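Local atomic coordinates of cytosine deaminase (Klebsiella pneumoniae, PDB entry 4R85), a protein that catalyses the hydrolytic deamination of cytosine-type bases, probably including the 5-methylcytosine bound here beside iron(II), as an amidohydrolase. Residues H56-A61 with D207-E212; T81-R86 with H117-D122; L141-I146 with S393-K398. One frame throughout, in Å; residues are numbered along the deposited sequence.

Contact 1. Residues H56-A61 with D207-E212. With FE2 (Fe (II) ion), chain H; 17E (5-methylcytosine), chain G.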
# COMPACT_ATOMS: atom_id res chain seq x y z
N HIS A 56 -0.44 3.38 17.74
CA HIS A 56 -1.34 4.51 17.57
C HIS A 56 -2.58 4.13 16.77
O HIS A 56 -2.54 4.03 15.53
CB HIS A 56 -0.61 5.67 16.88
CG HIS A 56 -1.38 6.95 16.87
ND1 HIS A 56 -0.85 8.13 17.34
CD2 HIS A 56 -2.63 7.24 16.45
CE1 HIS A 56 -1.75 9.09 17.21
NE2 HIS A 56 -2.84 8.57 16.69
N ILE A 57 -3.69 3.95 17.47
CA ILE A 57 -4.97 3.64 16.84
C ILE A 57 -6.07 4.28 17.68
O ILE A 57 -5.85 4.54 18.87
CB ILE A 57 -5.17 2.10 16.74
CG1 ILE A 57 -6.42 1.75 15.94
CG2 ILE A 57 -5.15 1.46 18.14
CD1 ILE A 57 -6.39 0.33 15.37
N HIS A 58 -7.21 4.59 17.07
CA HIS A 58 -8.35 5.15 17.79
C HIS A 58 -9.45 4.12 17.93
O HIS A 58 -10.37 4.07 17.10
CB HIS A 58 -8.91 6.37 17.06
CG HIS A 58 -7.94 7.51 16.94
ND1 HIS A 58 -8.05 8.66 17.69
CD2 HIS A 58 -6.87 7.69 16.13
CE1 HIS A 58 -7.07 9.49 17.37
NE2 HIS A 58 -6.35 8.92 16.42
N LEU A 59 -9.36 3.30 18.97
CA LEU A 59 -10.33 2.23 19.18
C LEU A 59 -11.73 2.71 19.54
O LEU A 59 -12.71 2.00 19.34
CB LEU A 59 -9.84 1.24 20.24
CG LEU A 59 -8.65 0.39 19.82
CD1 LEU A 59 -8.26 -0.57 20.93
CD2 LEU A 59 -8.99 -0.36 18.53
N ASP A 60 -11.84 3.92 20.09
CA ASP A 60 -13.18 4.42 20.42
C ASP A 60 -14.00 4.70 19.16
O ASP A 60 -15.22 4.52 19.16
CB ASP A 60 -13.13 5.63 21.36
CG ASP A 60 -12.41 6.84 20.77
OD1 ASP A 60 -12.69 7.96 21.24
OD2 ASP A 60 -11.58 6.68 19.84
N ALA A 61 -13.32 5.09 18.09
CA ALA A 61 -14.00 5.49 16.85
C ALA A 61 -14.03 4.38 15.80
O ALA A 61 -14.67 4.53 14.76
CB ALA A 61 -13.37 6.75 16.27
N ASP A 207 1.64 11.24 24.70
CA ASP A 207 1.58 11.00 23.26
C ASP A 207 0.61 11.99 22.63
O ASP A 207 -0.60 11.87 22.79
CB ASP A 207 1.12 9.58 22.96
CG ASP A 207 1.38 9.17 21.52
OD1 ASP A 207 1.71 7.98 21.29
OD2 ASP A 207 1.26 10.02 20.61
N VAL A 208 1.15 12.96 21.89
CA VAL A 208 0.39 14.12 21.44
C VAL A 208 0.18 14.11 19.92
O VAL A 208 1.13 13.85 19.17
CB VAL A 208 1.13 15.42 21.84
CG1 VAL A 208 0.50 16.63 21.18
CG2 VAL A 208 1.14 15.57 23.36
N HIS A 209 -1.05 14.39 19.49
CA HIS A 209 -1.35 14.67 18.08
C HIS A 209 -0.78 16.04 17.79
O HIS A 209 -1.35 17.06 18.14
CB HIS A 209 -2.86 14.68 17.84
CG HIS A 209 -3.45 13.32 17.67
ND1 HIS A 209 -3.46 12.39 18.68
CD2 HIS A 209 -4.03 12.73 16.60
CE1 HIS A 209 -4.03 11.27 18.25
NE2 HIS A 209 -4.38 11.46 16.99
N CYS A 210 0.38 16.08 17.17
CA CYS A 210 1.18 17.28 17.31
C CYS A 210 0.93 18.38 16.27
O CYS A 210 0.51 19.48 16.61
CB CYS A 210 2.66 16.92 17.42
SG CYS A 210 3.55 18.29 18.06
N ASP A 211 1.21 18.10 15.01
CA ASP A 211 0.98 19.10 13.98
C ASP A 211 0.37 18.40 12.77
O ASP A 211 1.00 18.30 11.71
CB ASP A 211 2.31 19.79 13.61
CG ASP A 211 2.85 20.69 14.74
OD1 ASP A 211 3.91 20.37 15.32
OD2 ASP A 211 2.22 21.74 15.04
N GLU A 212 -0.85 17.90 12.93
CA GLU A 212 -1.49 17.09 11.90
C GLU A 212 -2.19 17.99 10.90
O GLU A 212 -3.42 18.00 10.79
CB GLU A 212 -2.46 16.06 12.51
CG GLU A 212 -2.90 14.99 11.49
CD GLU A 212 -3.89 13.96 12.03
OE1 GLU A 212 -4.18 12.99 11.29
OE2 GLU A 212 -4.38 14.12 13.17
FE FE2 H . -4.37 9.68 15.45
N1 17E G . -8.61 12.55 15.26
C2 17E G . -7.57 13.29 14.88
O2 17E G . -7.42 14.56 15.37
N3 17E G . -6.66 12.81 14.02
C4 17E G . -6.78 11.57 13.52
N4 17E G . -5.80 11.08 12.60
C5 17E G . -7.85 10.77 13.89
C6 17E G . -8.78 11.30 14.79
CM5 17E G . -8.00 9.38 13.35
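His56 brings its imidazole obliquely against that of His209, the ring planes 59° apart and the centroids separated by 4.7 Å. The two NE2 atoms lie 3.3 Å apart without a hydrogen bond, since both are turned onto the iron(II) ion. The side chains of His58 and His209 come from opposite directions and meet rim to rim at the ion, on adjacent coordination positions; His58 NE2 is 2.3 Å from the iron. CG of His56 stands anti to the backbone N (chi1 -170°), that of His58 anti to the carbonyl carbon; the rings of this His-X-His pair thereby converge on one metal. The pair at the end of strand 47-57 and a histidine ending strand 205-209 form the metal centre of the amidohydrolase TIM barrel, which His241 and Asp308 complete. Asp207 OD2 stays 4.3 Å from His56 ND1 and is hydrogen-bonded to Ser240 OG, the main polar partner of His56 too; OD1 pairs with Arg115. The methyl CM5 of 5-methylcytosine lies over one face of His58, offset toward the rim. Glu212, extended beyond CG, presents its carboxylate to the pyrimidine: OE1 accepts from N4 at 2.8 Å (154°), while OE2 lies 2.8 Å from N3.

Contact 2. Residues T81-R86 with H117-D122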
# COMPACT_ATOMS: atom_id res chain seq x y z
N THR A 81 -15.94 16.73 12.67
CA THR A 81 -17.37 17.05 12.64
C THR A 81 -18.24 15.79 12.67
O THR A 81 -19.22 15.72 13.41
CB THR A 81 -17.73 17.90 11.42
OG1 THR A 81 -17.05 19.15 11.50
CG2 THR A 81 -19.25 18.13 11.34
N ARG A 82 -17.86 14.80 11.87
CA ARG A 82 -18.64 13.57 11.78
C ARG A 82 -18.55 12.78 13.08
O ARG A 82 -19.54 12.18 13.52
CB ARG A 82 -18.15 12.69 10.62
CG ARG A 82 -18.32 13.32 9.25
CD ARG A 82 -19.79 13.42 8.81
NE ARG A 82 -19.89 14.30 7.66
CZ ARG A 82 -20.52 15.47 7.66
NH1 ARG A 82 -20.53 16.21 6.56
NH2 ARG A 82 -21.15 15.90 8.75
N TRP A 83 -17.37 12.78 13.68
CA TRP A 83 -17.16 12.09 14.95
C TRP A 83 -18.00 12.73 16.03
O TRP A 83 -18.58 12.04 16.87
CB TRP A 83 -15.67 12.12 15.34
CG TRP A 83 -15.40 11.56 16.70
CD1 TRP A 83 -14.79 12.19 17.74
CD2 TRP A 83 -15.74 10.24 17.17
NE1 TRP A 83 -14.72 11.35 18.83
CE2 TRP A 83 -15.30 10.15 18.51
CE3 TRP A 83 -16.39 9.13 16.60
CZ2 TRP A 83 -15.47 9.00 19.28
CZ3 TRP A 83 -16.55 7.98 17.37
CH2 TRP A 83 -16.10 7.93 18.70
N SER A 84 -18.06 14.06 16.02
CA SER A 84 -18.92 14.78 16.96
C SER A 84 -20.39 14.34 16.85
O SER A 84 -21.07 14.18 17.85
CB SER A 84 -18.77 16.29 16.74
OG SER A 84 -19.53 17.00 17.70
N GLN A 85 -20.88 14.14 15.63
CA GLN A 85 -22.22 13.61 15.42
C GLN A 85 -22.38 12.20 16.00
O GLN A 85 -23.42 11.87 16.58
CB GLN A 85 -22.55 13.54 13.94
CG GLN A 85 -22.65 14.88 13.25
CD GLN A 85 -22.93 14.71 11.78
OE1 GLN A 85 -22.07 14.27 11.02
NE2 GLN A 85 -24.16 15.04 11.36
N ARG A 86 -21.36 11.38 15.79
CA ARG A 86 -21.39 9.98 16.21
C ARG A 86 -21.35 9.88 17.73
O ARG A 86 -21.93 8.95 18.31
CB ARG A 86 -20.22 9.21 15.60
CG ARG A 86 -20.19 7.71 15.94
CD ARG A 86 -21.54 7.04 15.64
NE ARG A 86 -21.46 5.59 15.77
CZ ARG A 86 -21.60 4.92 16.92
NH1 ARG A 86 -21.50 3.60 16.94
NH2 ARG A 86 -21.83 5.58 18.05
N HIS A 117 -5.79 5.85 21.42
CA HIS A 117 -6.26 7.15 21.86
C HIS A 117 -7.77 7.06 22.08
O HIS A 117 -8.46 6.34 21.36
CB HIS A 117 -5.90 8.23 20.82
CG HIS A 117 -4.42 8.41 20.66
ND1 HIS A 117 -3.75 9.50 21.16
CD2 HIS A 117 -3.49 7.60 20.11
CE1 HIS A 117 -2.45 9.37 20.91
NE2 HIS A 117 -2.27 8.22 20.27
N VAL A 118 -8.26 7.74 23.11
CA VAL A 118 -9.69 7.80 23.39
C VAL A 118 -10.09 9.25 23.57
O VAL A 118 -9.49 9.96 24.37
CB VAL A 118 -10.07 7.05 24.68
CG1 VAL A 118 -11.60 7.04 24.87
CG2 VAL A 118 -9.52 5.65 24.64
N ASP A 119 -11.12 9.69 22.85
CA ASP A 119 -11.57 11.08 22.92
C ASP A 119 -12.17 11.37 24.31
O ASP A 119 -13.15 10.74 24.70
CB ASP A 119 -12.58 11.35 21.80
CG ASP A 119 -13.10 12.78 21.77
OD1 ASP A 119 -14.02 13.04 20.97
OD2 ASP A 119 -12.60 13.64 22.53
N VAL A 120 -11.56 12.29 25.04
CA VAL A 120 -12.05 12.64 26.38
C VAL A 120 -12.76 14.00 26.38
O VAL A 120 -13.19 14.48 27.42
CB VAL A 120 -10.94 12.61 27.45
CG1 VAL A 120 -10.33 11.21 27.56
CG2 VAL A 120 -9.85 13.64 27.15
N THR A 121 -12.88 14.62 25.21
CA THR A 121 -13.78 15.77 25.08
C THR A 121 -15.19 15.23 24.87
O THR A 121 -15.83 15.43 23.83
CB THR A 121 -13.35 16.77 23.99
OG1 THR A 121 -13.10 16.08 22.77
CG2 THR A 121 -12.08 17.53 24.43
N ASP A 122 -15.65 14.50 25.88
CA ASP A 122 -16.96 13.88 25.92
C ASP A 122 -17.31 13.83 27.40
O ASP A 122 -16.68 13.11 28.17
CB ASP A 122 -16.91 12.47 25.30
CG ASP A 122 -18.29 11.79 25.26
OD1 ASP A 122 -19.22 12.25 25.94
OD2 ASP A 122 -18.44 10.77 24.53
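Trp83 and Asp119 run past each other in opposite directions, and the indole meets the carboxylate at its edge. The evidence is a single hydrogen bond: Trp83 NE1 donates to Asp119 OD1 over 2.8 Å with an N-H...O angle of 144°. The acceptor lies close to the indole plane, but the bond is bent rather than straight, and the ring and carboxylate planes are turned 42° apart. OD1 accepts the N-H with its anti lone pair, the one facing away from OD2. Both side chains have CG anti to the backbone N (chi1 174° in Trp83), which carries each polar group out across a gap of 9.8 Å between the CA atoms of Trp83 and Asp119.

The other oxygen is occupied locally. Thr121 OG1 donates to Asp119 OD2 on the syn lone pair, at a notably short 2.5 Å, and Thr121 N reaches Asp119 OD2 at 2.9 Å from above the carboxylate plane. The latter bond closes an Asx turn just where strand 111-119 ends, and together with the Thr121 OG1 bond it helps to fix the rotation of the carboxylate that Trp83 meets. In the (beta/alpha)8 barrel this joins helix 76-87 to the C-terminal end of the second strand. The indole also packs on Asp60 and Ala61, and its side chain comes within about 7 Å of the bound 5-methylcytosine, measured between nearest atoms.

Lys87, at the end of the same helix, forms a salt bridge with Asp119 OD1 and also bonds to Thr121 O. With a lysine and an indole N-H on one oxygen and the hydroxyl and backbone N-H of Thr121 on the other, the buried carboxylate is well compensated, which would probably favour its ionised form.

Contact 3. Residues L141-I146 with S393-K398; sequences LIDLQI and SIRHGK
Arg395 meets Asp143 through the edge of its guanidinium group, forming a salt bridge. NH1 donates to Asp143 OD1 at 3.0 Å with an N-H...O angle of 149°, and NH2 adds a weak bond to the same oxygen at 3.1 Å. OD1 is near the guanidinium plane, but NH1 approaches it from 45° above the carboxylate plane, consistent with the 58° between the two planar groups. One face of the guanidinium lies against the backbone of the other segment: Leu141 O sits 3.2 Å above the plane, toward the rim, and Ile142 N is on that side too. Over the opposite face comes His396 CE1, again near the rim, so the group has the Leu141-Ile142 peptide on one face and the rim of the imidazole on the other.

The arginine crosses to Asp143 because its chain is extended from CG to NE, with CG anti to the backbone N. It starts at the end of strand 390-395, where a type I' turn from Arg395 to Lys398 leads into strand 398-403 as a beta hairpin; its target lies at the opening of strand 143-149, the third strand of the barrel.

Farther out, water 1 donates to Asp143 OD2 at 2.7 Å and is hydrogen-bonded to His396 NE2 at 2.8 Å, giving the aspartate a second, solvent-mediated link to the turn. His396 also lays its ring over Arg395 CG. Beyond the two segments, Arg395 NH2, whose bond to Asp143 is weak, makes a firmer one to Ala139 O, and NH1 donates to Gln112 OE1.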
# COMPACT_ATOMS: atom_id res chain seq x y z
N LEU A 141 -5.12 -11.35 24.92
CA LEU A 141 -4.69 -11.13 23.54
C LEU A 141 -3.62 -10.06 23.42
O LEU A 141 -2.65 -10.21 22.69
CB LEU A 141 -5.89 -10.75 22.66
CG LEU A 141 -7.08 -11.72 22.66
CD1 LEU A 141 -8.19 -11.23 21.73
CD2 LEU A 141 -6.65 -13.13 22.28
N ILE A 142 -3.81 -8.94 24.12
CA ILE A 142 -2.95 -7.78 23.93
C ILE A 142 -2.64 -7.05 25.22
O ILE A 142 -3.34 -7.20 26.22
CB ILE A 142 -3.62 -6.74 23.00
CG1 ILE A 142 -4.86 -6.16 23.69
CG2 ILE A 142 -3.96 -7.34 21.65
CD1 ILE A 142 -5.57 -5.06 22.89
N ASP A 143 -1.58 -6.25 25.19
CA ASP A 143 -1.31 -5.31 26.26
C ASP A 143 -1.72 -3.92 25.76
O ASP A 143 -1.09 -3.36 24.86
CB ASP A 143 0.18 -5.33 26.64
CG ASP A 143 0.60 -6.64 27.28
OD1 ASP A 143 1.17 -7.51 26.58
OD2 ASP A 143 0.34 -6.80 28.49
N LEU A 144 -2.80 -3.38 26.33
CA LEU A 144 -3.37 -2.13 25.84
C LEU A 144 -2.95 -0.92 26.66
O LEU A 144 -3.11 -0.91 27.88
CB LEU A 144 -4.90 -2.24 25.84
CG LEU A 144 -5.70 -1.05 25.30
CD1 LEU A 144 -5.38 -0.81 23.82
CD2 LEU A 144 -7.20 -1.28 25.50
N GLN A 145 -2.43 0.11 26.00
CA GLN A 145 -2.23 1.40 26.65
C GLN A 145 -3.32 2.37 26.22
O GLN A 145 -3.74 2.36 25.06
CB GLN A 145 -0.87 1.99 26.29
CG GLN A 145 0.29 1.16 26.82
CD GLN A 145 1.63 1.83 26.57
OE1 GLN A 145 1.69 2.99 26.13
NE2 GLN A 145 2.71 1.11 26.86
N ILE A 146 -3.76 3.22 27.13
CA ILE A 146 -4.82 4.17 26.81
C ILE A 146 -4.38 5.62 26.95
O ILE A 146 -3.90 6.03 28.00
CB ILE A 146 -6.06 3.94 27.69
CG1 ILE A 146 -6.67 2.57 27.38
CG2 ILE A 146 -7.07 5.07 27.51
CD1 ILE A 146 -7.56 2.04 28.47
N SER A 393 1.17 -17.18 16.50
CA SER A 393 1.35 -16.13 17.49
C SER A 393 1.37 -16.79 18.85
O SER A 393 0.44 -17.52 19.21
CB SER A 393 0.22 -15.10 17.41
OG SER A 393 0.46 -14.03 18.31
N ILE A 394 2.43 -16.53 19.59
CA ILE A 394 2.61 -17.09 20.92
C ILE A 394 2.60 -15.96 21.93
O ILE A 394 3.26 -14.94 21.73
CB ILE A 394 3.92 -17.90 21.02
CG1 ILE A 394 3.86 -19.09 20.06
CG2 ILE A 394 4.16 -18.38 22.45
CD1 ILE A 394 5.17 -19.87 19.96
N ARG A 395 1.84 -16.12 22.99
CA ARG A 395 1.73 -15.08 24.00
C ARG A 395 1.75 -15.72 25.38
O ARG A 395 0.99 -16.64 25.65
CB ARG A 395 0.43 -14.30 23.81
CG ARG A 395 0.16 -13.29 24.89
CD ARG A 395 -1.01 -12.41 24.51
NE ARG A 395 -1.38 -11.51 25.59
CZ ARG A 395 -0.76 -10.35 25.82
NH1 ARG A 395 0.26 -9.98 25.06
NH2 ARG A 395 -1.17 -9.57 26.81
N HIS A 396 2.65 -15.24 26.23
CA HIS A 396 2.87 -15.83 27.55
C HIS A 396 3.13 -17.34 27.47
O HIS A 396 2.71 -18.11 28.33
CB HIS A 396 1.70 -15.51 28.49
CG HIS A 396 1.43 -14.04 28.63
ND1 HIS A 396 0.22 -13.54 29.06
CD2 HIS A 396 2.21 -12.96 28.39
CE1 HIS A 396 0.27 -12.22 29.08
NE2 HIS A 396 1.47 -11.85 28.68
N GLY A 397 3.82 -17.77 26.41
CA GLY A 397 4.23 -19.15 26.26
C GLY A 397 3.19 -20.09 25.66
O GLY A 397 3.43 -21.29 25.57
N LYS A 398 2.04 -19.56 25.26
CA LYS A 398 0.98 -20.39 24.68
C LYS A 398 0.64 -19.92 23.27
O LYS A 398 0.66 -18.73 22.99
CB LYS A 398 -0.28 -20.32 25.53
CG LYS A 398 -0.11 -20.78 26.97
CD LYS A 398 -1.37 -20.50 27.78
CE LYS A 398 -1.20 -20.91 29.23
NZ LYS A 398 -2.37 -20.48 30.06
O HOH W 1 1.72 -9.08 29.11

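From the N terminus, the chain first passes 56-61, at the end of strand 47-57, and returns to it at 207-212, so contact 1 closes a loop of 145 intervening residues. Contact 2 is nested within that loop, joining helix 76-87 to strand 111-119 across only 30 residues. Contact 3 opens later inside the same loop, at 141-146, but closes beyond it at 393-398; it therefore crosses contact 1 and follows contact 2 in series. Contacts 1 and 2 meet directly, Asp60 OD1 lying 2.8 Å from Asp119 N in a probable hydrogen bond. Packing of Val118 on Ile146 connects contacts 2 and 3; contact 3 itself ties the third barrel strand to the hairpin of strands 390-395 and 398-403.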